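Local structure of importin-95 (Chaetomium thermophilum, 4XRI) at residues I556-Q567 / L579-L590. The protein is a karyopherin of the importin beta family that carries protein cargo into the nucleus and probably binds a small GTPase. The protein carries 2 engineered substitutions. Sequence-based numbering, arbitrary orientation.
Sequences ILQRLEETLPLQ and LEDMQTSLCTVL
Leu586 enters helix 556-567 as a knob, its side chain set among Ile556, Arg559, Leu560 and Thr563, in the manner of the antiparallel helix hairpins that build a HEAT-repeat solenoid. The axes of segments 556-567 and 579-590 come within 9.7 Å, their N-to-C directions 155° apart, close enough for aliphatic chains to interlock. Leu560 answers as a knob from the other side: its CD2 lies 3.7 Å from Leu586 CB, the two leucines running alongside one another and pointing opposite ways. Branched Ile556 suits the tight end, because its two branches spread over three neighbours. Its CG2, anti to the backbone N (CG1 at chi1 -64°), comes within 3.4 Å of Leu586 O and also meets Leu590 CB, while CG1 and CD1 pack on Val589 CG1. Arg559 gives this core only the aliphatic base of its chain; its guanidinium turns off to bond Leu514 O, Thr517 OG1 and Tyr531 OH. Toward Gln567, Leu579 still packs on Thr563 and Leu566, but the margin is partly exposed, and a water joins the amide nitrogens of Gln567 and Gln583. Between the two regimes stands Thr563, whose methyl CG2 rests 3.8 Å from Met582 SD. Thr563 OG1 donates to Leu560 O at 2.6 Å. With an alanine here, Gln583 NE2 would probably lose its partner on the facing helix, keeping its water, and Met582 SD a packing neighbour. Threonine suits the place since OG1 also accepts from Gln583 NE2 at 3.0 Å, the N-H pointing almost straight at it (170°) in the amide plane.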
ATOM      1  N   ILE A 556     -22.620  24.082   5.796  1.00 42.20           N
ATOM      2  CA  ILE A 556     -22.327  22.793   5.176  1.00 40.17           C
ATOM      3  C   ILE A 556     -23.608  22.024   4.879  1.00 42.54           C
ATOM      4  O   ILE A 556     -23.761  21.438   3.807  1.00 41.26           O
ATOM      5  CB  ILE A 556     -21.418  21.931   6.075  1.00 41.43           C
ATOM      6  CG1 ILE A 556     -20.053  22.600   6.251  1.00 44.30           C
ATOM      7  CG2 ILE A 556     -21.250  20.539   5.492  1.00 36.57           C
ATOM      8  CD1 ILE A 556     -19.335  22.890   4.952  1.00 42.32           C
ATOM      9  N   LEU A 557     -24.520  22.034   5.843  1.00 39.49           N
ATOM     10  CA  LEU A 557     -25.831  21.415   5.683  1.00 38.14           C
ATOM     11  C   LEU A 557     -26.606  22.024   4.520  1.00 43.70           C
ATOM     12  O   LEU A 557     -27.230  21.311   3.736  1.00 40.17           O
ATOM     13  CB  LEU A 557     -26.641  21.546   6.976  1.00 40.73           C
ATOM     14  CG  LEU A 557     -26.465  20.416   7.991  1.00 42.16           C
ATOM     15  CD1 LEU A 557     -27.183  20.756   9.291  1.00 43.31           C
ATOM     16  CD2 LEU A 557     -26.989  19.118   7.407  1.00 40.20           C
ATOM     17  N   GLN A 558     -26.560  23.348   4.416  1.00 42.58           N
ATOM     18  CA  GLN A 558     -27.231  24.063   3.336  1.00 46.89           C
ATOM     19  C   GLN A 558     -26.680  23.653   1.968  1.00 40.19           C
ATOM     20  O   GLN A 558     -27.437  23.430   1.022  1.00 40.34           O
ATOM     21  CB  GLN A 558     -27.087  25.574   3.540  1.00 50.43           C
ATOM     22  CG  GLN A 558     -27.976  26.416   2.651  1.00 68.13           C
ATOM     23  CD  GLN A 558     -27.955  27.886   3.034  1.00 85.47           C
ATOM     24  OE1 GLN A 558     -27.387  28.269   4.060  1.00 90.27           O
ATOM     25  NE2 GLN A 558     -28.578  28.719   2.209  1.00 86.98           N
ATOM     26  N   ARG A 559     -25.357  23.544   1.884  1.00 38.62           N
ATOM     27  CA  ARG A 559     -24.687  23.123   0.655  1.00 40.67           C
ATOM     28  C   ARG A 559     -25.009  21.675   0.299  1.00 44.68           C
ATOM     29  O   ARG A 559     -25.189  21.343  -0.874  1.00 41.77           O
ATOM     30  CB  ARG A 559     -23.171  23.303   0.782  1.00 39.34           C
ATOM     31  CG  ARG A 559     -22.720  24.757   0.810  1.00 37.98           C
ATOM     32  CD  ARG A 559     -21.208  24.871   0.722  1.00 39.38           C
ATOM     33  NE  ARG A 559     -20.774  26.264   0.786  1.00 45.92           N
ATOM     34  CZ  ARG A 559     -19.516  26.670   0.651  1.00 48.46           C
ATOM     35  NH1 ARG A 559     -18.550  25.789   0.432  1.00 48.34           N
ATOM     36  NH2 ARG A 559     -19.226  27.964   0.731  1.00 52.29           N
ATOM     37  N   LEU A 560     -25.080  20.821   1.316  1.00 36.48           N
ATOM     38  CA  LEU A 560     -25.468  19.427   1.127  1.00 37.26           C
ATOM     39  C   LEU A 560     -26.875  19.317   0.554  1.00 39.05           C
ATOM     40  O   LEU A 560     -27.123  18.549  -0.376  1.00 35.73           O
ATOM     41  CB  LEU A 560     -25.375  18.662   2.451  1.00 37.95           C
ATOM     42  CG  LEU A 560     -24.077  17.896   2.713  1.00 39.94           C
ATOM     43  CD1 LEU A 560     -24.075  17.316   4.121  1.00 41.22           C
ATOM     44  CD2 LEU A 560     -23.917  16.797   1.676  1.00 32.05           C
ATOM     45  N   GLU A 561     -27.792  20.089   1.126  1.00 38.13           N
ATOM     46  CA  GLU A 561     -29.171  20.142   0.649  1.00 41.52           C
ATOM     47  C   GLU A 561     -29.251  20.604  -0.803  1.00 42.38           C
ATOM     48  O   GLU A 561     -30.092  20.133  -1.570  1.00 41.55           O
ATOM     49  CB  GLU A 561     -30.007  21.067   1.540  1.00 46.27           C
ATOM     50  CG  GLU A 561     -30.250  20.522   2.935  1.00 44.27           C
ATOM     51  CD  GLU A 561     -30.758  21.577   3.901  1.00 48.28           C
ATOM     52  OE1 GLU A 561     -30.753  22.772   3.534  1.00 47.28           O
ATOM     53  OE2 GLU A 561     -31.159  21.213   5.027  1.00 48.56           O
ATOM     54  N   GLU A 562     -28.360  21.517  -1.176  1.00 35.59           N
ATOM     55  CA  GLU A 562     -28.362  22.080  -2.522  1.00 40.59           C
ATOM     56  C   GLU A 562     -27.847  21.101  -3.582  1.00 45.94           C
ATOM     57  O   GLU A 562     -28.065  21.307  -4.776  1.00 42.75           O
ATOM     58  CB  GLU A 562     -27.537  23.369  -2.550  1.00 38.50           C
ATOM     59  CG  GLU A 562     -28.269  24.564  -1.955  1.00 53.26           C
ATOM     60  CD  GLU A 562     -27.365  25.757  -1.701  1.00 66.11           C
ATOM     61  OE1 GLU A 562     -26.146  25.644  -1.937  1.00 69.31           O
ATOM     62  OE2 GLU A 562     -27.877  26.809  -1.261  1.00 71.80           O
ATOM     63  N   THR A 563     -27.178  20.035  -3.149  1.00 44.61           N
ATOM     64  CA  THR A 563     -26.684  19.024  -4.084  1.00 40.39           C
ATOM     65  C   THR A 563     -27.794  18.100  -4.566  1.00 42.77           C
ATOM     66  O   THR A 563     -27.634  17.388  -5.560  1.00 45.33           O
ATOM     67  CB  THR A 563     -25.572  18.150  -3.464  1.00 39.94           C
ATOM     68  OG1 THR A 563     -26.115  17.345  -2.412  1.00 38.13           O
ATOM     69  CG2 THR A 563     -24.439  19.009  -2.917  1.00 36.64           C
ATOM     70  N   LEU A 564     -28.917  18.106  -3.855  1.00 40.29           N
ATOM     71  CA  LEU A 564     -30.034  17.233  -4.202  1.00 38.97           C
ATOM     72  C   LEU A 564     -30.685  17.629  -5.535  1.00 46.04           C
ATOM     73  O   LEU A 564     -30.888  16.770  -6.395  1.00 47.79           O
ATOM     74  CB  LEU A 564     -31.081  17.212  -3.080  1.00 39.50           C
ATOM     75  CG  LEU A 564     -30.700  16.446  -1.813  1.00 46.37           C
ATOM     76  CD1 LEU A 564     -31.861  16.434  -0.829  1.00 49.30           C
ATOM     77  CD2 LEU A 564     -30.279  15.027  -2.158  1.00 46.90           C
ATOM     78  N   PRO A 565     -31.022  18.921  -5.724  1.00 45.98           N
ATOM     79  CA  PRO A 565     -31.503  19.237  -7.073  1.00 51.78           C
ATOM     80  C   PRO A 565     -30.380  19.229  -8.111  1.00 43.70           C
ATOM     81  O   PRO A 565     -30.652  19.082  -9.301  1.00 47.88           O
ATOM     82  CB  PRO A 565     -32.099  20.641  -6.914  1.00 53.64           C
ATOM     83  CG  PRO A 565     -31.407  21.220  -5.738  1.00 51.18           C
ATOM     84  CD  PRO A 565     -31.171  20.070  -4.811  1.00 48.85           C
ATOM     85  N   LEU A 566     -29.139  19.392  -7.660  1.00 43.87           N
ATOM     86  CA  LEU A 566     -27.981  19.295  -8.544  1.00 48.26           C
ATOM     87  C   LEU A 566     -27.873  17.895  -9.138  1.00 47.76           C
ATOM     88  O   LEU A 566     -27.577  17.734 -10.322  1.00 48.46           O
ATOM     89  CB  LEU A 566     -26.694  19.651  -7.795  1.00 52.43           C
ATOM     90  CG  LEU A 566     -26.083  21.033  -8.046  1.00 60.74           C
ATOM     91  CD1 LEU A 566     -27.105  22.135  -7.821  1.00 64.82           C
ATOM     92  CD2 LEU A 566     -24.864  21.238  -7.157  1.00 54.91           C
ATOM     93  N   GLN A 567     -28.112  16.894  -8.295  1.00 41.64           N
ATOM     94  CA  GLN A 567     -28.151  15.491  -8.699  1.00 51.04           C
ATOM     95  C   GLN A 567     -29.055  15.284  -9.912  1.00 55.15           C
ATOM     96  O   GLN A 567     -28.754  14.485 -10.793  1.00 59.50           O
ATOM     97  CB  GLN A 567     -28.625  14.631  -7.522  1.00 54.71           C
ATOM     98  CG  GLN A 567     -29.075  13.235  -7.889  1.00 60.98           C
ATOM     99  CD  GLN A 567     -27.930  12.352  -8.337  1.00 65.95           C
ATOM    100  OE1 GLN A 567     -27.891  11.908  -9.484  1.00 69.31           O
ATOM    101  NE2 GLN A 567     -26.996  12.084  -7.430  1.00 58.53           N
ATOM    102  N   LEU A 579     -20.263  15.739  -8.875  1.00 35.08           N
ATOM    103  CA  LEU A 579     -21.315  15.801  -7.866  1.00 38.47           C
ATOM    104  C   LEU A 579     -20.982  14.898  -6.681  1.00 39.29           C
ATOM    105  O   LEU A 579     -21.205  15.263  -5.526  1.00 36.29           O
ATOM    106  CB  LEU A 579     -22.663  15.407  -8.484  1.00 41.96           C
ATOM    107  CG  LEU A 579     -23.965  15.545  -7.685  1.00 50.26           C
ATOM    108  CD1 LEU A 579     -24.263  14.295  -6.871  1.00 57.23           C
ATOM    109  CD2 LEU A 579     -23.926  16.781  -6.795  1.00 47.71           C
ATOM    110  N   GLU A 580     -20.442  13.719  -6.976  1.00 36.03           N
ATOM    111  CA  GLU A 580     -20.127  12.747  -5.936  1.00 37.69           C
ATOM    112  C   GLU A 580     -18.958  13.205  -5.065  1.00 39.17           C
ATOM    113  O   GLU A 580     -18.969  13.002  -3.850  1.00 34.04           O
ATOM    114  CB  GLU A 580     -19.831  11.382  -6.560  1.00 38.24           C
ATOM    115  CG  GLU A 580     -21.083  10.667  -7.053  1.00 48.10           C
ATOM    116  CD  GLU A 580     -20.786   9.372  -7.783  1.00 55.60           C
ATOM    117  OE1 GLU A 580     -19.599   9.002  -7.891  1.00 60.69           O
ATOM    118  OE2 GLU A 580     -21.748   8.724  -8.249  1.00 49.16           O
ATOM    119  N   ASP A 581     -17.966  13.841  -5.683  1.00 35.22           N
ATOM    120  CA  ASP A 581     -16.850  14.416  -4.936  1.00 33.98           C
ATOM    121  C   ASP A 581     -17.330  15.546  -4.025  1.00 33.08           C
ATOM    122  O   ASP A 581     -16.841  15.703  -2.907  1.00 35.22           O
ATOM    123  CB  ASP A 581     -15.765  14.936  -5.885  1.00 39.40           C
ATOM    124  CG  ASP A 581     -14.946  13.823  -6.508  1.00 43.01           C
ATOM    125  OD1 ASP A 581     -14.184  14.112  -7.454  1.00 52.06           O
ATOM    126  OD2 ASP A 581     -15.062  12.665  -6.057  1.00 45.89           O
ATOM    127  N   MET A 582     -18.285  16.333  -4.513  1.00 32.14           N
ATOM    128  CA  MET A 582     -18.860  17.437  -3.746  1.00 35.30           C
ATOM    129  C   MET A 582     -19.564  16.931  -2.488  1.00 35.92           C
ATOM    130  O   MET A 582     -19.321  17.422  -1.381  1.00 34.70           O
ATOM    131  CB  MET A 582     -19.844  18.229  -4.612  1.00 40.74           C
ATOM    132  CG  MET A 582     -20.393  19.482  -3.957  1.00 56.64           C
ATOM    133  SD  MET A 582     -21.545  20.343  -5.048  1.00 76.62           S
ATOM    134  CE  MET A 582     -20.678  20.210  -6.610  1.00103.87           C
ATOM    135  N   GLN A 583     -20.431  15.942  -2.670  1.00 35.26           N
ATOM    136  CA  GLN A 583     -21.193  15.376  -1.566  1.00 39.53           C
ATOM    137  C   GLN A 583     -20.291  14.656  -0.570  1.00 32.62           C
ATOM    138  O   GLN A 583     -20.497  14.743   0.639  1.00 35.98           O
ATOM    139  CB  GLN A 583     -22.259  14.423  -2.100  1.00 29.69           C
ATOM    140  CG  GLN A 583     -23.400  15.113  -2.836  1.00 37.01           C
ATOM    141  CD  GLN A 583     -24.397  14.134  -3.410  1.00 39.70           C
ATOM    142  OE1 GLN A 583     -24.030  13.044  -3.846  1.00 38.99           O
ATOM    143  NE2 GLN A 583     -25.670  14.514  -3.407  1.00 42.14           N
ATOM    144  N   THR A 584     -19.280  13.961  -1.083  1.00 36.20           N
ATOM    145  CA  THR A 584     -18.346  13.229  -0.232  1.00 36.54           C
ATOM    146  C   THR A 584     -17.517  14.187   0.619  1.00 37.08           C
ATOM    147  O   THR A 584     -17.285  13.945   1.806  1.00 36.46           O
ATOM    148  CB  THR A 584     -17.400  12.337  -1.061  1.00 37.53           C
ATOM    149  OG1 THR A 584     -18.168  11.363  -1.776  1.00 44.08           O
ATOM    150  CG2 THR A 584     -16.415  11.619  -0.156  1.00 45.00           C
ATOM    151  N   SER A 585     -17.072  15.276  -0.000  1.00 33.14           N
ATOM    152  CA  SER A 585     -16.297  16.292   0.702  1.00 31.84           C
ATOM    153  C   SER A 585     -17.146  16.984   1.767  1.00 31.03           C
ATOM    154  O   SER A 585     -16.688  17.224   2.884  1.00 35.27           O
ATOM    155  CB  SER A 585     -15.745  17.327  -0.281  1.00 35.39           C
ATOM    156  OG  SER A 585     -14.785  16.749  -1.149  1.00 38.10           O
ATOM    157  N   LEU A 586     -18.385  17.307   1.407  1.00 31.04           N
ATOM    158  CA  LEU A 586     -19.298  17.983   2.319  1.00 34.44           C
ATOM    159  C   LEU A 586     -19.670  17.095   3.502  1.00 35.09           C
ATOM    160  O   LEU A 586     -19.839  17.579   4.621  1.00 38.40           O
ATOM    161  CB  LEU A 586     -20.560  18.428   1.576  1.00 37.04           C
ATOM    162  CG  LEU A 586     -20.404  19.675   0.703  1.00 37.52           C
ATOM    163  CD1 LEU A 586     -21.628  19.877  -0.174  1.00 35.26           C
ATOM    164  CD2 LEU A 586     -20.161  20.898   1.573  1.00 36.38           C
ATOM    165  N   CYS A 587     -19.800  15.796   3.248  1.00 36.75           N
ATOM    166  CA  CYS A 587     -20.073  14.840   4.315  1.00 39.09           C
ATOM    167  C   CYS A 587     -18.883  14.744   5.261  1.00 34.89           C
ATOM    168  O   CYS A 587     -19.054  14.596   6.470  1.00 37.02           O
ATOM    169  CB  CYS A 587     -20.407  13.458   3.742  1.00 39.77           C
ATOM    170  SG  CYS A 587     -22.084  13.297   3.078  1.00 36.70           S
ATOM    171  N   THR A 588     -17.679  14.829   4.701  1.00 35.28           N
ATOM    172  CA  THR A 588     -16.454  14.780   5.491  1.00 38.57           C
ATOM    173  C   THR A 588     -16.383  15.944   6.474  1.00 43.33           C
ATOM    174  O   THR A 588     -16.063  15.761   7.646  1.00 41.03           O
ATOM    175  CB  THR A 588     -15.204  14.798   4.590  1.00 38.40           C
ATOM    176  OG1 THR A 588     -15.139  13.580   3.837  1.00 41.64           O
ATOM    177  CG2 THR A 588     -13.935  14.937   5.427  1.00 38.84           C
ATOM    178  N   VAL A 589     -16.689  17.142   5.987  1.00 40.19           N
ATOM    179  CA  VAL A 589     -16.700  18.332   6.825  1.00 34.29           C
ATOM    180  C   VAL A 589     -17.815  18.251   7.860  1.00 37.63           C
ATOM    181  O   VAL A 589     -17.602  18.556   9.035  1.00 38.19           O
ATOM    182  CB  VAL A 589     -16.882  19.617   5.991  1.00 34.16           C
ATOM    183  CG1 VAL A 589     -16.919  20.829   6.903  1.00 35.03           C
ATOM    184  CG2 VAL A 589     -15.763  19.754   4.972  1.00 33.01           C
ATOM    185  N   LEU A 590     -19.003  17.850   7.413  1.00 37.20           N
ATOM    186  CA  LEU A 590     -20.138  17.676   8.312  1.00 36.90           C
ATOM    187  C   LEU A 590     -19.781  16.725   9.450  1.00 34.97           C
ATOM    188  O   LEU A 590     -20.028  17.018  10.622  1.00 37.20           O
ATOM    189  CB  LEU A 590     -21.362  17.155   7.554  1.00 33.22           C
ATOM    190  CG  LEU A 590     -22.571  16.855   8.444  1.00 35.50           C
ATOM    191  CD1 LEU A 590     -23.082  18.134   9.089  1.00 33.61           C
ATOM    192  CD2 LEU A 590     -23.681  16.159   7.668  1.00 31.01           C
TER
HETATM  193  O   HOH W   1     -27.788  12.507  -4.489  1.00 48.15           O